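PDB 3IAL: prolyl-tRNA synthetase, which probably catalyses the ATP-dependent joining of L-proline to its cognate tRNA, by way of a prolyl-adenylate intermediate. Local coordinates for residues 453-467 with 501-515. Sequence-based numbering, arbitrary orientation.
Sequences IENKGGLARFPFYTT and CALSGKPAVCYMYCA
Arg461 lays its guanidinium flat over one face of the Tyr511 ring, its CZ 4.0 Å from the ring centroid and the two planes only 21° apart, a stacked cation-pi pair. Its chain runs extended, with CG anti to the backbone N (chi1 -174°), and this carries the aliphatic part alongside Tyr513, where CG makes a CH-pi contact with the ring face and Arg461 NE gives a weak hydrogen bond to Tyr513 OH at 3.1 Å. Glu493 binds both the Arg461 NH2, as a salt bridge, and the Tyr513 hydroxyl, while Asn442 takes NH1; together these probably limit the rotation of the guanidinium. On the other face, Ala460, Phe462, Phe464, Met512 and Cys514 make an apolar layer. Met512 CB sits over the Phe462 ring, 3.6 Å from CZ, and Cys514 CB meets that ring's edge; with CG anti to its carbonyl carbon (chi1 -79°), Met512 brings CG 3.5 Å from Phe464 CD2. Antiparallel pairing joins strands 459-464 and 510-515 until a classic beta bulge, where Val509 and Cys510 both face Phe464. Level with Phe464, Cys501 SG lies 3.6 Å from Phe464 CD1, an oblique sulfur-aromatic contact. Within this C-terminal region, strand 459-464 is flanked by the parallel strand 440-442 and strand 510-515 by the antiparallel strand 485-489, while Ile449 of helix 446-455 packs on Ala460, Phe462 and Cys514.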
loop_
_atom_site.group_PDB
_atom_site.type_symbol
_atom_site.label_atom_id
_atom_site.label_comp_id
_atom_site.label_asym_id
_atom_site.label_seq_id
_atom_site.Cartn_x
_atom_site.Cartn_y
_atom_site.Cartn_z
ATOM N N ILE B 453 -37.050 9.052 -13.944
ATOM C CA ILE B 453 -36.491 7.858 -13.325
ATOM C C ILE B 453 -36.752 6.609 -14.177
ATOM O O ILE B 453 -35.825 5.846 -14.457
ATOM C CB ILE B 453 -37.047 7.660 -11.892
ATOM C CG1 ILE B 453 -36.526 8.767 -10.961
ATOM C CG2 ILE B 453 -36.661 6.294 -11.337
ATOM C CD1 ILE B 453 -35.000 8.949 -10.951
ATOM N N GLU B 454 -37.999 6.426 -14.603
ATOM C CA GLU B 454 -38.395 5.232 -15.352
ATOM C C GLU B 454 -37.839 5.197 -16.785
ATOM O O GLU B 454 -37.324 4.167 -17.220
ATOM C CB GLU B 454 -39.927 5.106 -15.399
ATOM C CG GLU B 454 -40.570 4.729 -14.074
ATOM C CD GLU B 454 -42.084 4.562 -14.170
ATOM O OE1 GLU B 454 -42.694 5.068 -15.133
ATOM O OE2 GLU B 454 -42.667 3.926 -13.267
ATOM N N ASN B 455 -37.951 6.309 -17.513
ATOM C CA ASN B 455 -37.641 6.314 -18.952
ATOM C C ASN B 455 -36.205 6.666 -19.283
ATOM O O ASN B 455 -35.673 6.211 -20.293
ATOM C CB ASN B 455 -38.559 7.284 -19.703
ATOM C CG ASN B 455 -40.022 7.033 -19.428
ATOM O OD1 ASN B 455 -40.423 5.910 -19.136
ATOM N ND2 ASN B 455 -40.827 8.086 -19.506
ATOM N N LYS B 456 -35.584 7.486 -18.442
ATOM C CA LYS B 456 -34.269 8.041 -18.745
ATOM C C LYS B 456 -33.217 7.595 -17.736
ATOM O O LYS B 456 -32.094 7.257 -18.115
ATOM C CB LYS B 456 -34.367 9.565 -18.771
ATOM C CG LYS B 456 -33.114 10.293 -19.193
ATOM C CD LYS B 456 -33.395 11.786 -19.262
ATOM C CE LYS B 456 -32.132 12.601 -19.479
ATOM N NZ LYS B 456 -32.437 14.061 -19.527
ATOM N N GLY B 457 -33.580 7.604 -16.454
ATOM C CA GLY B 457 -32.622 7.334 -15.390
ATOM C C GLY B 457 -31.806 8.569 -15.058
ATOM O O GLY B 457 -32.157 9.679 -15.446
ATOM N N GLY B 458 -30.715 8.364 -14.329
ATOM C CA GLY B 458 -29.872 9.460 -13.865
ATOM C C GLY B 458 -30.509 10.208 -12.709
ATOM O O GLY B 458 -31.309 9.652 -11.951
ATOM N N LEU B 459 -30.149 11.480 -12.582
ATOM C CA LEU B 459 -30.617 12.316 -11.484
ATOM C C LEU B 459 -31.801 13.167 -11.942
ATOM O O LEU B 459 -31.776 13.734 -13.038
ATOM C CB LEU B 459 -29.474 13.206 -10.987
ATOM C CG LEU B 459 -28.321 12.446 -10.307
ATOM C CD1 LEU B 459 -26.964 13.146 -10.508
ATOM C CD2 LEU B 459 -28.618 12.241 -8.818
ATOM N N ALA B 460 -32.838 13.223 -11.109
ATOM C CA ALA B 460 -33.980 14.118 -11.314
ATOM C C ALA B 460 -33.850 15.276 -10.337
ATOM O O ALA B 460 -33.866 15.076 -9.119
ATOM C CB ALA B 460 -35.293 13.381 -11.091
ATOM N N ARG B 461 -33.707 16.479 -10.884
ATOM C CA ARG B 461 -33.468 17.685 -10.107
ATOM C C ARG B 461 -34.761 18.482 -10.026
ATOM O O ARG B 461 -35.434 18.674 -11.027
ATOM C CB ARG B 461 -32.374 18.506 -10.780
ATOM C CG ARG B 461 -31.911 19.731 -10.013
ATOM C CD ARG B 461 -30.801 20.397 -10.782
ATOM N NE ARG B 461 -30.356 21.655 -10.183
ATOM C CZ ARG B 461 -30.856 22.859 -10.465
ATOM N NH1 ARG B 461 -31.860 23.001 -11.325
ATOM N NH2 ARG B 461 -30.355 23.938 -9.867
ATOM N N PHE B 462 -35.125 18.921 -8.830
ATOM C CA PHE B 462 -36.406 19.591 -8.634
ATOM C C PHE B 462 -36.377 20.532 -7.440
ATOM O O PHE B 462 -35.782 20.211 -6.408
ATOM C CB PHE B 462 -37.537 18.563 -8.474
ATOM C CG PHE B 462 -37.379 17.633 -7.286
ATOM C CD1 PHE B 462 -38.031 17.893 -6.088
ATOM C CD2 PHE B 462 -36.624 16.478 -7.385
ATOM C CE1 PHE B 462 -37.907 17.030 -5.001
ATOM C CE2 PHE B 462 -36.500 15.607 -6.304
ATOM C CZ PHE B 462 -37.140 15.884 -5.113
ATOM N N PRO B 463 -37.021 21.707 -7.575
ATOM C CA PRO B 463 -37.125 22.578 -6.403
ATOM C C PRO B 463 -37.979 21.899 -5.332
ATOM O O PRO B 463 -38.940 21.188 -5.663
ATOM C CB PRO B 463 -37.787 23.856 -6.938
ATOM C CG PRO B 463 -38.366 23.493 -8.271
ATOM C CD PRO B 463 -37.687 22.259 -8.769
ATOM N N PHE B 464 -37.618 22.106 -4.072
ATOM C CA PHE B 464 -38.236 21.393 -2.963
ATOM C C PHE B 464 -38.310 22.304 -1.740
ATOM O O PHE B 464 -37.436 23.147 -1.539
ATOM C CB PHE B 464 -37.421 20.124 -2.673
ATOM C CG PHE B 464 -38.068 19.177 -1.706
ATOM C CD1 PHE B 464 -39.284 18.581 -1.995
ATOM C CD2 PHE B 464 -37.431 18.846 -0.515
ATOM C CE1 PHE B 464 -39.871 17.683 -1.096
ATOM C CE2 PHE B 464 -37.999 17.963 0.380
ATOM C CZ PHE B 464 -39.226 17.377 0.092
ATOM N N TYR B 465 -39.340 22.109 -0.921
ATOM C CA TYR B 465 -39.702 23.066 0.129
ATOM C C TYR B 465 -38.885 23.007 1.435
ATOM O O TYR B 465 -38.989 23.916 2.254
ATOM C CB TYR B 465 -41.196 22.928 0.457
ATOM C CG TYR B 465 -41.524 21.816 1.428
ATOM C CD1 TYR B 465 -41.670 22.081 2.793
ATOM C CD2 TYR B 465 -41.677 20.507 0.991
ATOM C CE1 TYR B 465 -41.968 21.075 3.686
ATOM C CE2 TYR B 465 -41.969 19.493 1.880
ATOM C CZ TYR B 465 -42.119 19.785 3.227
ATOM O OH TYR B 465 -42.404 18.779 4.120
ATOM N N THR B 466 -38.096 21.954 1.643
ATOM C CA THR B 466 -37.357 21.807 2.893
ATOM C C THR B 466 -36.104 20.931 2.768
ATOM O O THR B 466 -36.033 20.032 1.935
ATOM C CB THR B 466 -38.249 21.198 3.993
ATOM O OG1 THR B 466 -37.552 21.227 5.238
ATOM C CG2 THR B 466 -38.623 19.742 3.663
ATOM N N THR B 467 -35.118 21.211 3.609
ATOM C CA THR B 467 -33.951 20.352 3.742
ATOM C C THR B 467 -33.988 19.653 5.091
ATOM O O THR B 467 -33.033 18.976 5.462
ATOM C CB THR B 467 -32.646 21.158 3.638
ATOM O OG1 THR B 467 -32.535 22.050 4.761
ATOM C CG2 THR B 467 -32.610 21.939 2.339
ATOM N N CYS B 501 -41.923 24.560 -4.726
ATOM C CA CYS B 501 -41.607 23.149 -4.560
ATOM C C CYS B 501 -42.404 22.318 -5.551
ATOM O O CYS B 501 -43.625 22.442 -5.616
ATOM C CB CYS B 501 -41.935 22.712 -3.130
ATOM S SG CYS B 501 -41.832 20.935 -2.791
ATOM N N ALA B 502 -41.707 21.464 -6.301
ATOM C CA ALA B 502 -42.333 20.570 -7.286
ATOM C C ALA B 502 -43.370 19.611 -6.700
ATOM O O ALA B 502 -44.233 19.122 -7.425
ATOM C CB ALA B 502 -41.263 19.758 -8.005
ATOM N N LEU B 503 -43.272 19.313 -5.405
ATOM C CA LEU B 503 -44.093 18.263 -4.814
ATOM C C LEU B 503 -45.247 18.780 -3.947
ATOM O O LEU B 503 -46.351 18.248 -4.025
ATOM C CB LEU B 503 -43.215 17.290 -4.028
ATOM C CG LEU B 503 -42.085 16.637 -4.837
ATOM C CD1 LEU B 503 -41.367 15.598 -4.000
ATOM C CD2 LEU B 503 -42.588 16.012 -6.145
ATOM N N SER B 504 -44.995 19.810 -3.144
ATOM C CA SER B 504 -45.980 20.330 -2.186
ATOM C C SER B 504 -46.667 21.608 -2.647
ATOM O O SER B 504 -47.740 21.948 -2.146
ATOM C CB SER B 504 -45.302 20.614 -0.839
ATOM O OG SER B 504 -44.344 21.662 -0.952
ATOM N N GLY B 505 -46.044 22.330 -3.576
ATOM C CA GLY B 505 -46.534 23.641 -3.994
ATOM C C GLY B 505 -46.079 24.798 -3.113
ATOM O O GLY B 505 -46.303 25.962 -3.456
ATOM N N LYS B 506 -45.436 24.483 -1.986
ATOM C CA LYS B 506 -44.931 25.486 -1.045
ATOM C C LYS B 506 -43.704 26.199 -1.616
ATOM O O LYS B 506 -43.176 25.778 -2.646
ATOM C CB LYS B 506 -44.582 24.822 0.293
ATOM C CG LYS B 506 -45.770 24.193 1.003
ATOM C CD LYS B 506 -45.358 23.626 2.352
ATOM C CE LYS B 506 -46.457 22.773 2.965
ATOM N NZ LYS B 506 -45.934 21.924 4.080
ATOM N N PRO B 507 -43.243 27.283 -0.956
ATOM C CA PRO B 507 -42.059 27.971 -1.468
ATOM C C PRO B 507 -40.829 27.067 -1.447
ATOM O O PRO B 507 -40.648 26.303 -0.491
ATOM C CB PRO B 507 -41.882 29.148 -0.501
ATOM C CG PRO B 507 -43.210 29.319 0.158
ATOM C CD PRO B 507 -43.788 27.954 0.240
ATOM N N ALA B 508 -40.014 27.138 -2.499
ATOM C CA ALA B 508 -38.826 26.297 -2.605
ATOM C C ALA B 508 -37.659 26.925 -1.850
ATOM O O ALA B 508 -37.432 28.133 -1.948
ATOM C CB ALA B 508 -38.452 26.076 -4.065
ATOM N N VAL B 509 -36.930 26.102 -1.097
ATOM C CA VAL B 509 -35.708 26.545 -0.408
ATOM C C VAL B 509 -34.435 25.879 -0.949
ATOM O O VAL B 509 -33.343 26.231 -0.528
ATOM C CB VAL B 509 -35.785 26.289 1.119
ATOM C CG1 VAL B 509 -36.986 26.991 1.717
ATOM C CG2 VAL B 509 -35.834 24.789 1.423
ATOM N N CYS B 510 -34.572 24.924 -1.869
ATOM C CA CYS B 510 -33.420 24.208 -2.433
ATOM C C CYS B 510 -33.832 23.420 -3.671
ATOM O O CYS B 510 -35.028 23.289 -3.957
ATOM C CB CYS B 510 -32.842 23.231 -1.406
ATOM S SG CYS B 510 -33.950 21.821 -1.025
ATOM N N TYR B 511 -32.842 22.894 -4.393
ATOM C CA TYR B 511 -33.084 21.897 -5.439
ATOM C C TYR B 511 -32.627 20.536 -4.930
ATOM O O TYR B 511 -31.440 20.323 -4.673
ATOM C CB TYR B 511 -32.344 22.242 -6.731
ATOM C CG TYR B 511 -32.664 23.615 -7.253
ATOM C CD1 TYR B 511 -33.830 23.857 -7.974
ATOM C CD2 TYR B 511 -31.803 24.681 -7.019
ATOM C CE1 TYR B 511 -34.132 25.133 -8.444
ATOM C CE2 TYR B 511 -32.086 25.949 -7.487
ATOM C CZ TYR B 511 -33.249 26.173 -8.195
ATOM O OH TYR B 511 -33.515 27.438 -8.649
ATOM N N MET B 512 -33.574 19.622 -4.765
ATOM C CA MET B 512 -33.242 18.263 -4.386
ATOM C C MET B 512 -32.906 17.469 -5.636
ATOM O O MET B 512 -33.314 17.835 -6.749
ATOM C CB MET B 512 -34.392 17.593 -3.627
ATOM C CG MET B 512 -34.482 17.998 -2.173
ATOM S SD MET B 512 -32.987 17.582 -1.248
ATOM C CE MET B 512 -33.526 17.912 0.425
ATOM N N TYR B 513 -32.136 16.401 -5.429
ATOM C CA TYR B 513 -31.805 15.438 -6.463
ATOM C C TYR B 513 -32.282 14.061 -6.045
ATOM O O TYR B 513 -31.952 13.575 -4.953
ATOM C CB TYR B 513 -30.300 15.379 -6.693
ATOM C CG TYR B 513 -29.708 16.611 -7.331
ATOM C CD1 TYR B 513 -29.368 16.622 -8.674
ATOM C CD2 TYR B 513 -29.458 17.750 -6.581
ATOM C CE1 TYR B 513 -28.805 17.739 -9.261
ATOM C CE2 TYR B 513 -28.897 18.875 -7.156
ATOM C CZ TYR B 513 -28.562 18.861 -8.495
ATOM O OH TYR B 513 -28.011 19.976 -9.078
ATOM N N CYS B 514 -33.033 13.426 -6.941
ATOM C CA CYS B 514 -33.606 12.119 -6.697
ATOM C C CYS B 514 -33.001 11.149 -7.709
ATOM O O CYS B 514 -32.730 11.535 -8.848
ATOM C CB CYS B 514 -35.132 12.204 -6.856
ATOM S SG CYS B 514 -35.956 10.680 -7.223
ATOM N N ALA B 515 -32.809 9.898 -7.293
ATOM C CA ALA B 515 -32.252 8.865 -8.169
ATOM C C ALA B 515 -32.409 7.457 -7.598
ATOM O O ALA B 515 -32.553 7.273 -6.388
ATOM C CB ALA B 515 -30.774 9.129 -8.439
HETATM O O HOH W 1 -40.951 26.042 1.990
#